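KaiC-like domain-containing protein (Pyrococcus horikoshii, PDB 3BS4) is of unknown function but has a KaiC-like, RecA-type alpha/beta domain and was crystallised with an unidentified peptide bound to it. Local coordinates at residues 113-116 against 117-121; 163-166 against 167-171; 153-156 against 157-161; 125-128 against 129-132; 39-42 against 43-47. All coordinates share one frame; numbering follows the deposited sequence. Where two conformers were deposited one is given.

Contact 1 (113-116 against 117-121)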
loop_
_atom_site.group_PDB
_atom_site.type_symbol
_atom_site.label_atom_id
_atom_site.label_comp_id
_atom_site.label_asym_id
_atom_site.label_seq_id
_atom_site.Cartn_x
_atom_site.Cartn_y
_atom_site.Cartn_z
ATOM N N GLU A 113 -2.365 8.677 -18.827
ATOM C CA GLU A 113 -1.137 8.745 -19.620
ATOM C C GLU A 113 -0.007 9.536 -18.943
ATOM O O GLU A 113 1.156 9.228 -19.106
ATOM C CB GLU A 113 -1.431 9.398 -20.974
ATOM C CG GLU A 113 -2.568 8.765 -21.763
ATOM C CD GLU A 113 -2.822 9.474 -23.083
ATOM O OE1 GLU A 113 -2.990 10.715 -23.087
ATOM O OE2 GLU A 113 -2.851 8.787 -24.122
ATOM N N THR A 114 -0.358 10.594 -18.222
ATOM C CA THR A 114 0.666 11.477 -17.633
ATOM C C THR A 114 1.087 11.052 -16.227
ATOM O O THR A 114 2.209 11.340 -15.796
ATOM C CB THR A 114 0.191 12.941 -17.526
ATOM O OG1 THR A 114 -0.887 13.027 -16.584
ATOM C CG2 THR A 114 -0.265 13.477 -18.894
ATOM N N LEU A 115 0.175 10.391 -15.513
ATOM C CA LEU A 115 0.394 10.093 -14.097
ATOM C C LEU A 115 1.653 9.230 -13.818
ATOM O O LEU A 115 2.398 9.538 -12.882
ATOM C CB LEU A 115 -0.863 9.475 -13.478
ATOM C CG LEU A 115 -0.848 9.313 -11.957
ATOM C CD1 LEU A 115 -0.472 10.621 -11.262
ATOM C CD2 LEU A 115 -2.169 8.785 -11.419
ATOM N N PRO A 116 1.886 8.147 -14.587
ATOM C CA PRO A 116 3.073 7.325 -14.319
ATOM C C PRO A 116 4.396 8.089 -14.257
ATOM O O PRO A 116 5.147 7.900 -13.299
ATOM C CB PRO A 116 3.076 6.321 -15.483
ATOM C CG PRO A 116 1.621 6.107 -15.726
ATOM C CD PRO A 116 1.071 7.533 -15.660
ATOM N N ILE A 117 4.675 8.942 -15.243
ATOM C CA ILE A 117 5.930 9.711 -15.231
ATOM C C ILE A 117 5.942 10.751 -14.104
ATOM O O ILE A 117 6.998 11.035 -13.508
ATOM C CB ILE A 117 6.274 10.318 -16.638
ATOM C CG1 ILE A 117 7.715 10.826 -16.678
ATOM C CG2 ILE A 117 5.307 11.399 -17.039
ATOM C CD1 ILE A 117 8.681 9.744 -17.122
ATOM N N LYS A 118 4.779 11.309 -13.783
ATOM C CA LYS A 118 4.710 12.264 -12.676
ATOM C C LYS A 118 4.999 11.573 -11.331
ATOM O O LYS A 118 5.702 12.131 -10.474
ATOM C CB LYS A 118 3.389 13.029 -12.679
ATOM C CG LYS A 118 3.304 13.937 -13.908
ATOM C CD LYS A 118 2.106 14.866 -13.892
ATOM C CE LYS A 118 2.280 15.884 -15.027
ATOM N NZ LYS A 118 1.074 16.760 -15.155
ATOM N N TYR A 119 4.495 10.348 -11.163
ATOM C CA TYR A 119 4.854 9.583 -9.963
ATOM C C TYR A 119 6.350 9.285 -9.924
ATOM O O TYR A 119 6.982 9.371 -8.867
ATOM C CB TYR A 119 4.123 8.251 -9.902
ATOM C CG TYR A 119 2.773 8.283 -9.227
ATOM C CD1 TYR A 119 2.557 9.002 -8.049
ATOM C CD2 TYR A 119 1.740 7.500 -9.714
ATOM C CE1 TYR A 119 1.295 8.991 -7.417
ATOM C CE2 TYR A 119 0.497 7.482 -9.102
ATOM C CZ TYR A 119 0.275 8.229 -7.974
ATOM O OH TYR A 119 -0.960 8.169 -7.375
ATOM N N ALA A 120 6.905 8.909 -11.071
ATOM C CA ALA A 120 8.308 8.487 -11.111
ATOM C C ALA A 120 9.203 9.637 -10.687
ATOM O O ALA A 120 10.170 9.440 -9.964
ATOM C CB ALA A 120 8.676 8.007 -12.514
ATOM N N LYS A 121 8.856 10.840 -11.123
ATOM C CA LYS A 121 9.619 12.029 -10.778
ATOM C C LYS A 121 9.548 12.296 -9.274
ATOM O O LYS A 121 10.560 12.588 -8.652
ATOM C CB LYS A 121 9.112 13.228 -11.584
ATOM C CG LYS A 121 9.174 12.995 -13.086
ATOM C CD LYS A 121 8.629 14.185 -13.871
ATOM C CE LYS A 121 8.767 13.979 -15.374
ATOM N NZ LYS A 121 10.176 13.919 -15.823
HETATM O O HOH W 1 3.492 8.749 -17.902
#
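The N-terminal part of helix 115-132 carries this contact, where Leu115 CG meets the ring of Tyr119 one turn on, 3.6 Å from CE2. CD1 of the leucine sits over one face of that ring in a CH-pi contact, 4.1 Å from the Tyr119 ring centroid and displaced toward the rim. Leu115 can do this because its CG is anti to the backbone N (chi1 -171°), which swings the branched end forward along the helix. Beneath the pair, Tyr119 N donates to Leu115 O at 2.8 Å, almost in line with the carbonyl. The preceding bond is longer: Lys118 N lies 3.3 Å from Thr114 O, while CG of the same lysine brushes that oxygen. Water 1 bridges the turn, donating to Glu113 O and accepting from Ile117 N at 2.9 Å, and thereby supplies an early amide with an acceptor. The polar ends of both side chains have partners elsewhere in the chain: Tyr119 OH bonds to Tyr151 and Thr89, and Lys118 NZ to the carbonyls of Glu107 and Met109. Pro116, which has no amide hydrogen to give, stands in the opening turn, a position characteristic of proline at the N-terminal end of an alpha-helix.

Contact 2 (163-166 against 167-171)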
loop_
_atom_site.group_PDB
_atom_site.type_symbol
_atom_site.label_atom_id
_atom_site.label_comp_id
_atom_site.label_asym_id
_atom_site.label_seq_id
_atom_site.Cartn_x
_atom_site.Cartn_y
_atom_site.Cartn_z
ATOM N N TYR A 163 -3.285 2.423 -17.763
ATOM C CA TYR A 163 -2.455 3.066 -16.743
ATOM C C TYR A 163 -1.546 2.077 -15.997
ATOM O O TYR A 163 -0.353 2.347 -15.769
ATOM C CB TYR A 163 -3.359 3.820 -15.754
ATOM C CG TYR A 163 -2.662 4.177 -14.483
ATOM C CD1 TYR A 163 -1.745 5.232 -14.443
ATOM C CD2 TYR A 163 -2.890 3.439 -13.322
ATOM C CE1 TYR A 163 -1.082 5.558 -13.267
ATOM C CE2 TYR A 163 -2.226 3.754 -12.130
ATOM C CZ TYR A 163 -1.320 4.823 -12.126
ATOM O OH TYR A 163 -0.633 5.173 -10.982
ATOM N N LEU A 164 -2.114 0.931 -15.622
ATOM C CA LEU A 164 -1.352 -0.100 -14.920
ATOM C C LEU A 164 -0.197 -0.580 -15.777
ATOM O O LEU A 164 0.894 -0.828 -15.257
ATOM C CB LEU A 164 -2.217 -1.302 -14.504
ATOM C CG LEU A 164 -3.262 -1.009 -13.423
ATOM C CD1 LEU A 164 -4.290 -2.161 -13.328
ATOM C CD2 LEU A 164 -2.568 -0.762 -12.074
ATOM N N GLU A 165 -0.443 -0.715 -17.083
ATOM C CA GLU A 165 0.623 -1.190 -17.966
ATOM C C GLU A 165 1.671 -0.111 -18.220
ATOM O O GLU A 165 2.861 -0.374 -18.130
ATOM C CB GLU A 165 0.066 -1.773 -19.268
ATOM C CG GLU A 165 1.156 -2.420 -20.161
ATOM C CD GLU A 165 1.932 -3.565 -19.506
ATOM O OE1 GLU A 165 1.470 -4.168 -18.503
ATOM O OE2 GLU A 165 3.041 -3.875 -20.012
ATOM N N THR A 166 1.234 1.112 -18.472
ATOM C CA THR A 166 2.188 2.220 -18.683
ATOM C C THR A 166 3.045 2.450 -17.440
ATOM O O THR A 166 4.227 2.762 -17.550
ATOM C CB THR A 166 1.443 3.507 -19.050
ATOM O OG1 THR A 166 0.647 3.277 -20.223
ATOM C CG2 THR A 166 2.417 4.642 -19.331
ATOM N N SER A 167 2.441 2.314 -16.259
ATOM C CA SER A 167 3.186 2.383 -14.997
ATOM C C SER A 167 4.293 1.355 -14.967
ATOM O O SER A 167 5.421 1.659 -14.616
ATOM C CB SER A 167 2.255 2.142 -13.810
ATOM O OG SER A 167 1.274 3.130 -13.765
ATOM N N ALA A 168 3.965 0.126 -15.346
ATOM C CA ALA A 168 4.969 -0.946 -15.340
ATOM C C ALA A 168 6.082 -0.612 -16.326
ATOM O O ALA A 168 7.258 -0.819 -16.031
ATOM C CB ALA A 168 4.333 -2.279 -15.671
ATOM N N GLU A 169 5.710 -0.047 -17.470
ATOM C CA GLU A 169 6.682 0.334 -18.505
ATOM C C GLU A 169 7.642 1.415 -17.998
ATOM O O GLU A 169 8.859 1.346 -18.224
ATOM C CB GLU A 169 5.962 0.832 -19.762
ATOM C CG GLU A 169 5.164 -0.228 -20.517
ATOM C CD GLU A 169 4.243 0.393 -21.565
ATOM O OE1 GLU A 169 4.500 1.555 -21.972
ATOM O OE2 GLU A 169 3.257 -0.262 -21.983
ATOM N N VAL A 170 7.097 2.426 -17.332
ATOM C CA VAL A 170 7.920 3.493 -16.757
ATOM C C VAL A 170 8.878 2.952 -15.689
ATOM O O VAL A 170 10.056 3.315 -15.664
ATOM C CB VAL A 170 7.042 4.626 -16.177
ATOM C CG1 VAL A 170 7.876 5.562 -15.291
ATOM C CG2 VAL A 170 6.374 5.389 -17.299
ATOM N N ARG A 171 8.379 2.086 -14.815
ATOM C CA ARG A 171 9.191 1.498 -13.753
ATOM C C ARG A 171 10.332 0.620 -14.271
ATOM O O ARG A 171 11.375 0.504 -13.632
ATOM C CB ARG A 171 8.311 0.702 -12.796
ATOM C CG ARG A 171 7.287 1.582 -12.067
ATOM C CD ARG A 171 6.642 0.855 -10.897
ATOM N NE ARG A 171 5.714 -0.185 -11.331
ATOM C CZ ARG A 171 4.387 -0.072 -11.316
ATOM N NH1 ARG A 171 3.799 1.034 -10.859
ATOM N NH2 ARG A 171 3.645 -1.083 -11.738
HETATM O O HOH W 2 2.074 5.092 -11.834
HETATM O O HOH W 3 1.141 -1.116 -12.453
HETATM O O HOH W 4 0.619 0.955 -21.997
#
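Ser167 OG meets Tyr163 twice, at its backbone and over its ring. It donates to Tyr163 O at 2.7 Å from above the carbonyl plane, while Ser167 N donates to the same oxygen at 2.8 Å from the opposite face, so two donors grip one carbonyl. The same hydroxyl oxygen stands over one face of the Tyr163 ring, toward its rim, 3.4 Å from CE1. A chi1 of 164° points CG away from the tyrosine's own N and brings the ring beneath the serine. Water 2 closes the arrangement, donating to Tyr163 OH at 2.8 Å and to Ser167 OG. This back-bonding of a serine hydroxyl to the carbonyl four residues earlier is a familiar intrahelical motif, here in the middle of helix 157-173. Tyr163 OH also bonds to a polar side chain of the bound peptide, and its ring meets those of Tyr151 and Phe155; an alanine here would probably leave Ser167 without its aromatic cover and the peptide without that hydroxyl partner. On another side of the helix, Arg171 NH2 donates to water 3 at 2.6 Å, which in turn donates to Leu164 O. Farther out, Glu165 and Glu169 cross nearly at right angles, Glu165 CG 3.5 Å from Glu169 OE2 and the two OE2 atoms 4.1 Å apart, an approach probably eased by the salt bridge of Glu165 OE1 to Arg204.

Contact 3 (153-156 against 157-161)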
loop_
_atom_site.group_PDB
_atom_site.type_symbol
_atom_site.label_atom_id
_atom_site.label_comp_id
_atom_site.label_asym_id
_atom_site.label_seq_id
_atom_site.Cartn_x
_atom_site.Cartn_y
_atom_site.Cartn_z
ATOM N N GLU A 153 -12.327 6.105 -9.588
ATOM C CA GLU A 153 -13.109 7.336 -9.381
ATOM C C GLU A 153 -12.741 8.404 -10.404
ATOM O O GLU A 153 -13.536 9.319 -10.658
ATOM C CB GLU A 153 -12.915 7.867 -7.958
ATOM C CG GLU A 153 -13.466 6.936 -6.905
ATOM C CD GLU A 153 -12.859 7.133 -5.518
ATOM O OE1 GLU A 153 -12.469 8.276 -5.177
ATOM O OE2 GLU A 153 -12.774 6.132 -4.766
ATOM N N VAL A 154 -11.549 8.285 -10.999
ATOM C CA VAL A 154 -11.023 9.303 -11.924
ATOM C C VAL A 154 -10.754 8.773 -13.338
ATOM O O VAL A 154 -10.737 9.555 -14.300
ATOM C CB VAL A 154 -9.742 10.020 -11.390
ATOM C CG1 VAL A 154 -10.075 10.953 -10.211
ATOM C CG2 VAL A 154 -8.656 9.015 -10.981
ATOM N N PHE A 155 -10.508 7.465 -13.449
ATOM C CA PHE A 155 -10.236 6.817 -14.745
ATOM C C PHE A 155 -11.331 5.799 -15.059
ATOM O O PHE A 155 -11.868 5.148 -14.166
ATOM C CB PHE A 155 -8.911 6.043 -14.728
ATOM C CG PHE A 155 -7.671 6.865 -14.398
ATOM C CD1 PHE A 155 -7.594 8.253 -14.632
ATOM C CD2 PHE A 155 -6.540 6.214 -13.875
ATOM C CE1 PHE A 155 -6.427 8.969 -14.324
ATOM C CE2 PHE A 155 -5.382 6.922 -13.575
ATOM C CZ PHE A 155 -5.325 8.299 -13.789
ATOM N N THR A 156 -11.632 5.608 -16.345
ATOM C CA THR A 156 -12.467 4.480 -16.746
ATOM C C THR A 156 -11.726 3.155 -16.503
ATOM O O THR A 156 -10.505 3.156 -16.302
ATOM C CB THR A 156 -12.870 4.590 -18.238
ATOM O OG1 THR A 156 -11.722 4.360 -19.059
ATOM C CG2 THR A 156 -13.439 5.974 -18.541
ATOM N N PRO A 157 -12.445 2.023 -16.486
ATOM C CA PRO A 157 -11.727 0.755 -16.401
ATOM C C PRO A 157 -10.668 0.564 -17.504
ATOM O O PRO A 157 -9.565 0.087 -17.234
ATOM C CB PRO A 157 -12.850 -0.291 -16.499
ATOM C CG PRO A 157 -14.050 0.445 -15.915
ATOM C CD PRO A 157 -13.913 1.830 -16.448
ATOM N N GLU A 158 -11.006 0.950 -18.730
ATOM C CA GLU A 158 -10.097 0.834 -19.852
ATOM C C GLU A 158 -8.844 1.691 -19.624
ATOM O O GLU A 158 -7.712 1.228 -19.824
ATOM C CB GLU A 158 -10.827 1.270 -21.119
ATOM C CG GLU A 158 -11.922 0.279 -21.551
ATOM C CD GLU A 158 -13.254 0.365 -20.766
ATOM O OE1 GLU A 158 -13.500 1.320 -19.974
ATOM O OE2 GLU A 158 -14.082 -0.556 -20.983
ATOM N N GLU A 159 -9.062 2.927 -19.171
ATOM C CA GLU A 159 -7.968 3.842 -18.836
ATOM C C GLU A 159 -7.110 3.293 -17.708
ATOM O O GLU A 159 -5.881 3.401 -17.757
ATOM C CB GLU A 159 -8.513 5.224 -18.450
ATOM C CG GLU A 159 -8.973 6.052 -19.646
ATOM C CD GLU A 159 -9.835 7.256 -19.278
ATOM O OE1 GLU A 159 -10.249 7.413 -18.105
ATOM O OE2 GLU A 159 -10.130 8.070 -20.196
ATOM N N THR A 160 -7.758 2.705 -16.703
ATOM C CA THR A 160 -7.028 2.157 -15.549
ATOM C C THR A 160 -6.170 0.974 -15.979
ATOM O O THR A 160 -5.021 0.846 -15.572
ATOM C CB THR A 160 -8.009 1.776 -14.416
ATOM O OG1 THR A 160 -8.817 2.921 -14.099
ATOM C CG2 THR A 160 -7.262 1.307 -13.176
ATOM N N LEU A 161 -6.710 0.132 -16.859
ATOM C CA LEU A 161 -5.936 -1.002 -17.350
ATOM C C LEU A 161 -4.711 -0.553 -18.129
ATOM O O LEU A 161 -3.632 -1.122 -17.963
ATOM C CB LEU A 161 -6.831 -1.919 -18.194
ATOM C CG LEU A 161 -7.798 -2.748 -17.329
ATOM C CD1 LEU A 161 -8.986 -3.271 -18.128
ATOM C CD2 LEU A 161 -7.080 -3.905 -16.632
HETATM O O HOH W 5 -11.305 9.721 -17.053
#
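A capping box opens helix 157-173, with Thr156 at the N-cap and Glu159 three residues on. Thr156 OG1 accepts from Glu159 N at 3.0 Å, and in return Thr156 N donates to Glu159 OE1 at 2.9 Å, a nearly straight bond that meets the carboxylate from above its plane. The threonine hydroxyl is turned between its own backbone N and carbonyl carbon (chi1 70°), which brings it in front of the helix's first amides. Water 5 also donates to Glu159 OE1, at 2.7 Å, and ties it to Val154 O. Thr156 O is gripped twice, by Thr160 N and, from above the carbonyl plane, by Thr160 OG1 at 2.8 Å. That hydroxyl also touches Phe155 CB and lies at the edge of the phenylalanine ring. The cap ends the loop that follows strand 141-146; the Phe155 ring meets that of Tyr163 farther along the same helix, while Pro157 and Thr160 rest on Val197 of helix 195-204.

Contact 4 (125-128 against 129-132)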
loop_
_atom_site.group_PDB
_atom_site.type_symbol
_atom_site.label_atom_id
_atom_site.label_comp_id
_atom_site.label_asym_id
_atom_site.label_seq_id
_atom_site.Cartn_x
_atom_site.Cartn_y
_atom_site.Cartn_z
ATOM N N ASP A 125 12.597 12.062 -6.558
ATOM C CA ASP A 125 12.907 13.186 -5.683
ATOM C C ASP A 125 12.983 12.766 -4.204
ATOM O O ASP A 125 13.935 13.158 -3.497
ATOM C CB ASP A 125 11.986 14.372 -5.957
ATOM C CG ASP A 125 12.383 15.130 -7.252
ATOM O OD1 ASP A 125 13.440 14.803 -7.859
ATOM O OD2 ASP A 125 11.642 16.042 -7.670
ATOM N N HIS A 126 12.037 11.930 -3.753
ATOM C CA HIS A 126 12.075 11.386 -2.376
ATOM C C HIS A 126 13.328 10.584 -2.161
ATOM O O HIS A 126 13.949 10.641 -1.093
ATOM C CB HIS A 126 10.983 10.343 -2.095
ATOM C CG HIS A 126 9.589 10.775 -2.366
ATOM N ND1 HIS A 126 9.195 12.092 -2.404
ATOM C CD2 HIS A 126 8.472 10.037 -2.575
ATOM C CE1 HIS A 126 7.894 12.148 -2.642
ATOM N NE2 HIS A 126 7.434 10.916 -2.747
ATOM N N LYS A 127 13.655 9.746 -3.140
ATOM C CA LYS A 127 14.756 8.814 -2.968
ATOM C C LYS A 127 16.079 9.571 -2.992
ATOM O O LYS A 127 17.038 9.148 -2.364
ATOM C CB LYS A 127 14.751 7.745 -4.062
ATOM C CG LYS A 127 13.619 6.744 -3.898
ATOM C CD LYS A 127 13.876 5.505 -4.731
ATOM C CE LYS A 127 12.696 4.515 -4.654
ATOM N NZ LYS A 127 12.980 3.350 -5.543
ATOM N N LYS A 128 16.128 10.684 -3.726
ATOM C CA LYS A 128 17.360 11.514 -3.729
ATOM C C LYS A 128 17.594 12.100 -2.339
ATOM O O LYS A 128 18.742 12.161 -1.869
ATOM C CB LYS A 128 17.278 12.619 -4.785
ATOM C CG LYS A 128 18.582 13.395 -5.032
ATOM C CD LYS A 128 18.380 14.447 -6.138
ATOM C CE LYS A 128 19.701 15.071 -6.583
ATOM N NZ LYS A 128 20.702 14.011 -6.920
ATOM N N VAL A 129 16.521 12.533 -1.680
ATOM C CA VAL A 129 16.641 13.038 -0.305
ATOM C C VAL A 129 17.144 11.920 0.618
ATOM O O VAL A 129 18.097 12.113 1.386
ATOM C CB VAL A 129 15.322 13.648 0.245
ATOM C CG1 VAL A 129 15.491 14.112 1.682
ATOM C CG2 VAL A 129 14.844 14.805 -0.634
ATOM N N TRP A 130 16.500 10.755 0.563
ATOM C CA TRP A 130 16.920 9.642 1.407
ATOM C C TRP A 130 18.365 9.276 1.163
ATOM O O TRP A 130 19.108 8.984 2.117
ATOM C CB TRP A 130 16.039 8.417 1.160
ATOM C CG TRP A 130 14.670 8.532 1.781
ATOM C CD1 TRP A 130 14.353 9.146 2.952
ATOM C CD2 TRP A 130 13.452 7.957 1.288
ATOM N NE1 TRP A 130 13.007 9.008 3.218
ATOM C CE2 TRP A 130 12.431 8.280 2.209
ATOM C CE3 TRP A 130 13.127 7.205 0.152
ATOM C CZ2 TRP A 130 11.102 7.884 2.029
ATOM C CZ3 TRP A 130 11.803 6.815 -0.027
ATOM C CH2 TRP A 130 10.813 7.151 0.908
ATOM N N MET A 131 18.770 9.257 -0.105
ATOM C CA MET A 131 20.148 8.867 -0.433
ATOM C C MET A 131 21.142 9.938 0.064
ATOM O O MET A 131 22.188 9.602 0.652
ATOM C CB MET A 131 20.336 8.596 -1.934
ATOM C CG MET A 131 21.732 8.039 -2.278
ATOM S SD MET A 131 22.171 6.424 -1.540
ATOM C CE MET A 131 20.959 5.435 -2.389
ATOM N N ASP A 132 20.808 11.208 -0.172
ATOM C CA ASP A 132 21.691 12.301 0.289
ATOM C C ASP A 132 21.939 12.212 1.800
ATOM O O ASP A 132 23.059 12.430 2.269
ATOM C CB ASP A 132 21.127 13.671 -0.056
ATOM C CG ASP A 132 21.291 14.043 -1.526
ATOM O OD1 ASP A 132 21.856 13.261 -2.335
ATOM O OD2 ASP A 132 20.833 15.146 -1.883
HETATM O O HOH W 6 22.114 14.347 -4.800
#
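Four successive amides, Val129 to Asp132, donate to the carbonyls four residues before them, with Trp130 N 3.0 Å from His126 O. Trp130 doubles back along this turn: its indole lies with one face over His126 O, toward the ring rim, and His126 CB lies over a face of the ring system, 4.2 Å from CZ3. Lys127 passes it obliquely, CG 4.1 Å from Trp130 CE3, before its extended chain leaves the helix. With CG anti to the carbonyl carbon (chi1 -75°), the indole reaches back toward the preceding turn and packs on Ala85 and Leu141. The contact forms the C-terminal end of helix 115-132, which lies against strands 84-87 and 141-146 in the parallel part of the central mixed sheet. Trp130 NE1 bonds to His82 O, pinning the far side of the indole to the chain leading into strand 84-87. The bound peptide reaches this turn: its backbone accepts from Lys127 NZ, which also bonds to the carbonyls of Ala176 and Pro181, and an aromatic side chain of the peptide meets the His126 ring at a shallow interplanar angle. On the more exposed flank, Lys128 and Asp132 are joined through water, not directly. Water 6 accepts from Lys128 NZ at 2.6 Å and donates to Asp132 OD1 at 2.7 Å, while NZ and OD1 themselves stand 4.8 Å apart; the opposite charges probably still attract weakly.

Contact 5 (39-42 against 43-47)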
loop_
_atom_site.group_PDB
_atom_site.type_symbol
_atom_site.label_atom_id
_atom_site.label_comp_id
_atom_site.label_asym_id
_atom_site.label_seq_id
_atom_site.Cartn_x
_atom_site.Cartn_y
_atom_site.Cartn_z
ATOM N N PHE A 39 -3.200 -0.947 7.605
ATOM C CA PHE A 39 -2.735 0.193 8.412
ATOM C C PHE A 39 -1.907 -0.279 9.604
ATOM O O PHE A 39 -0.925 0.357 9.977
ATOM C CB PHE A 39 -3.894 1.093 8.840
ATOM C CG PHE A 39 -4.256 2.126 7.804
ATOM C CD1 PHE A 39 -3.492 3.285 7.659
ATOM C CD2 PHE A 39 -5.372 1.956 6.995
ATOM C CE1 PHE A 39 -3.828 4.262 6.700
ATOM C CE2 PHE A 39 -5.716 2.921 6.025
ATOM C CZ PHE A 39 -4.943 4.075 5.882
ATOM N N TYR A 40 -2.282 -1.413 10.181
ATOM C CA TYR A 40 -1.465 -1.985 11.242
ATOM C C TYR A 40 -0.044 -2.290 10.770
ATOM O O TYR A 40 0.927 -1.885 11.408
ATOM C CB TYR A 40 -2.138 -3.234 11.803
ATOM C CG TYR A 40 -1.325 -3.891 12.883
ATOM C CD1 TYR A 40 -1.340 -3.391 14.185
ATOM C CD2 TYR A 40 -0.514 -4.997 12.592
ATOM C CE1 TYR A 40 -0.578 -3.986 15.178
ATOM C CE2 TYR A 40 0.258 -5.608 13.592
ATOM C CZ TYR A 40 0.212 -5.083 14.879
ATOM O OH TYR A 40 0.979 -5.666 15.869
ATOM N N ILE A 41 0.073 -2.988 9.645
ATOM C CA ILE A 41 1.373 -3.302 9.065
ATOM C C ILE A 41 2.187 -2.031 8.811
ATOM O O ILE A 41 3.362 -1.950 9.188
ATOM C CB ILE A 41 1.209 -4.138 7.783
ATOM C CG1 ILE A 41 0.596 -5.501 8.135
ATOM C CG2 ILE A 41 2.556 -4.316 7.065
ATOM C CD1 ILE A 41 0.250 -6.359 6.932
ATOM N N LEU A 42 1.550 -1.043 8.184
ATOM C CA LEU A 42 2.182 0.249 7.916
ATOM C C LEU A 42 2.710 0.891 9.209
ATOM O O LEU A 42 3.875 1.329 9.275
ATOM C CB LEU A 42 1.155 1.182 7.255
ATOM C CG LEU A 42 1.467 2.668 7.033
ATOM C CD1 LEU A 42 2.781 2.841 6.351
ATOM C CD2 LEU A 42 0.353 3.308 6.201
ATOM N N SER A 43 1.864 0.922 10.239
ATOM C CA SER A 43 2.262 1.519 11.510
ATOM C C SER A 43 3.483 0.790 12.093
ATOM O O SER A 43 4.377 1.428 12.669
ATOM C CB SER A 43 1.098 1.528 12.502
ATOM O OG SER A 43 0.839 0.236 13.019
ATOM N N ARG A 44 3.544 -0.528 11.926
ATOM C CA ARG A 44 4.661 -1.307 12.470
ATOM C C ARG A 44 5.955 -1.050 11.708
ATOM O O ARG A 44 7.021 -1.004 12.315
ATOM C CB ARG A 44 4.340 -2.801 12.478
ATOM C CG ARG A 44 3.253 -3.186 13.471
ATOM C CD ARG A 44 3.863 -3.660 14.779
ATOM N NE ARG A 44 4.733 -4.817 14.551
ATOM C CZ ARG A 44 5.136 -5.662 15.498
ATOM N NH1 ARG A 44 4.742 -5.500 16.755
ATOM N NH2 ARG A 44 5.928 -6.681 15.182
ATOM N N LYS A 45 5.863 -0.869 10.389
ATOM C CA LYS A 45 7.066 -0.596 9.597
ATOM C C LYS A 45 7.626 0.785 9.942
ATOM O O LYS A 45 8.852 0.963 10.011
ATOM C CB LYS A 45 6.791 -0.719 8.088
ATOM C CG LYS A 45 6.338 -2.108 7.656
ATOM C CD LYS A 45 7.355 -3.165 8.047
ATOM C CE LYS A 45 7.103 -4.505 7.375
ATOM N NZ LYS A 45 8.039 -5.550 7.902
ATOM N N LEU A 46 6.727 1.742 10.176
ATOM C CA LEU A 46 7.133 3.088 10.585
ATOM C C LEU A 46 7.764 3.064 11.972
ATOM O O LEU A 46 8.829 3.667 12.183
ATOM C CB LEU A 46 5.948 4.039 10.581
ATOM C CG LEU A 46 5.527 4.615 9.230
ATOM C CD1 LEU A 46 4.180 5.319 9.353
ATOM C CD2 LEU A 46 6.616 5.557 8.708
ATOM N N LYS A 47 7.124 2.359 12.902
ATOM C CA LYS A 47 7.589 2.350 14.304
ATOM C C LYS A 47 8.912 1.618 14.458
ATOM O O LYS A 47 9.620 1.822 15.452
ATOM C CB LYS A 47 6.542 1.730 15.237
ATOM C CG LYS A 47 5.405 2.637 15.546
ATOM C CD LYS A 47 4.327 1.859 16.285
ATOM C CE LYS A 47 3.186 2.736 16.685
ATOM N NZ LYS A 47 2.101 1.917 17.302
#
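Arg44 lies alongside Tyr40, both side chains pointing the same way, with the arginine CG over one face of the tyrosine ring, 4.0 Å from its centroid. With chi1 at 179°, Tyr40 stretches its ring out toward the next turn, and the bend of Arg44 at chi2 (-96°) carries CD to 3.7 Å from Tyr40 OH, a second bend at chi3 turning NE onward. The guanidinium and ring planes stay 23° apart. Arg44 NE forms a salt bridge with Glu6, which also pairs with Lys45; an alanine in place of Arg44 would probably uncover that tyrosine face and cost Glu6 a cationic partner. Ser43 OG, turned between its backbone N and carbonyl carbon, donates to Tyr40 O at 2.7 Å, an acceptor shared with Arg44 N at 3.0 Å. Toward the interior, Leu42 and Leu46 run side by side, their CD1 atoms 4.1 Å apart, and both rest on Val52 of strand 51-56. A helix packed so on a parallel strand is consistent with the RecA-like alpha/beta fold expected of a KaiC-like domain.

Overall arrangement
Contacts 1, 2 and 3 form a continuous cluster. Contacts 1 and 2, with centres about 9 Å apart, join helices 115-132 and 157-173: Pro116 CG lies 3.6 Å from Ser167 OG, and Tyr119 CE2 3.2 Å from Tyr163 OH. Contact 3 caps the start of the second helix, and its Phe155 ring reaches both Leu115 of contact 1 and Tyr163 of contact 2. Contact 4 continues helix 115-132, its centre about 18 Å from that of contact 1. The bound peptide is reached from contacts 1, 2 and 4, so these two helices help line its site. Contact 5 stands apart, its nearest atoms about 14 Å from contact 1 and about 8 Å from contact 4.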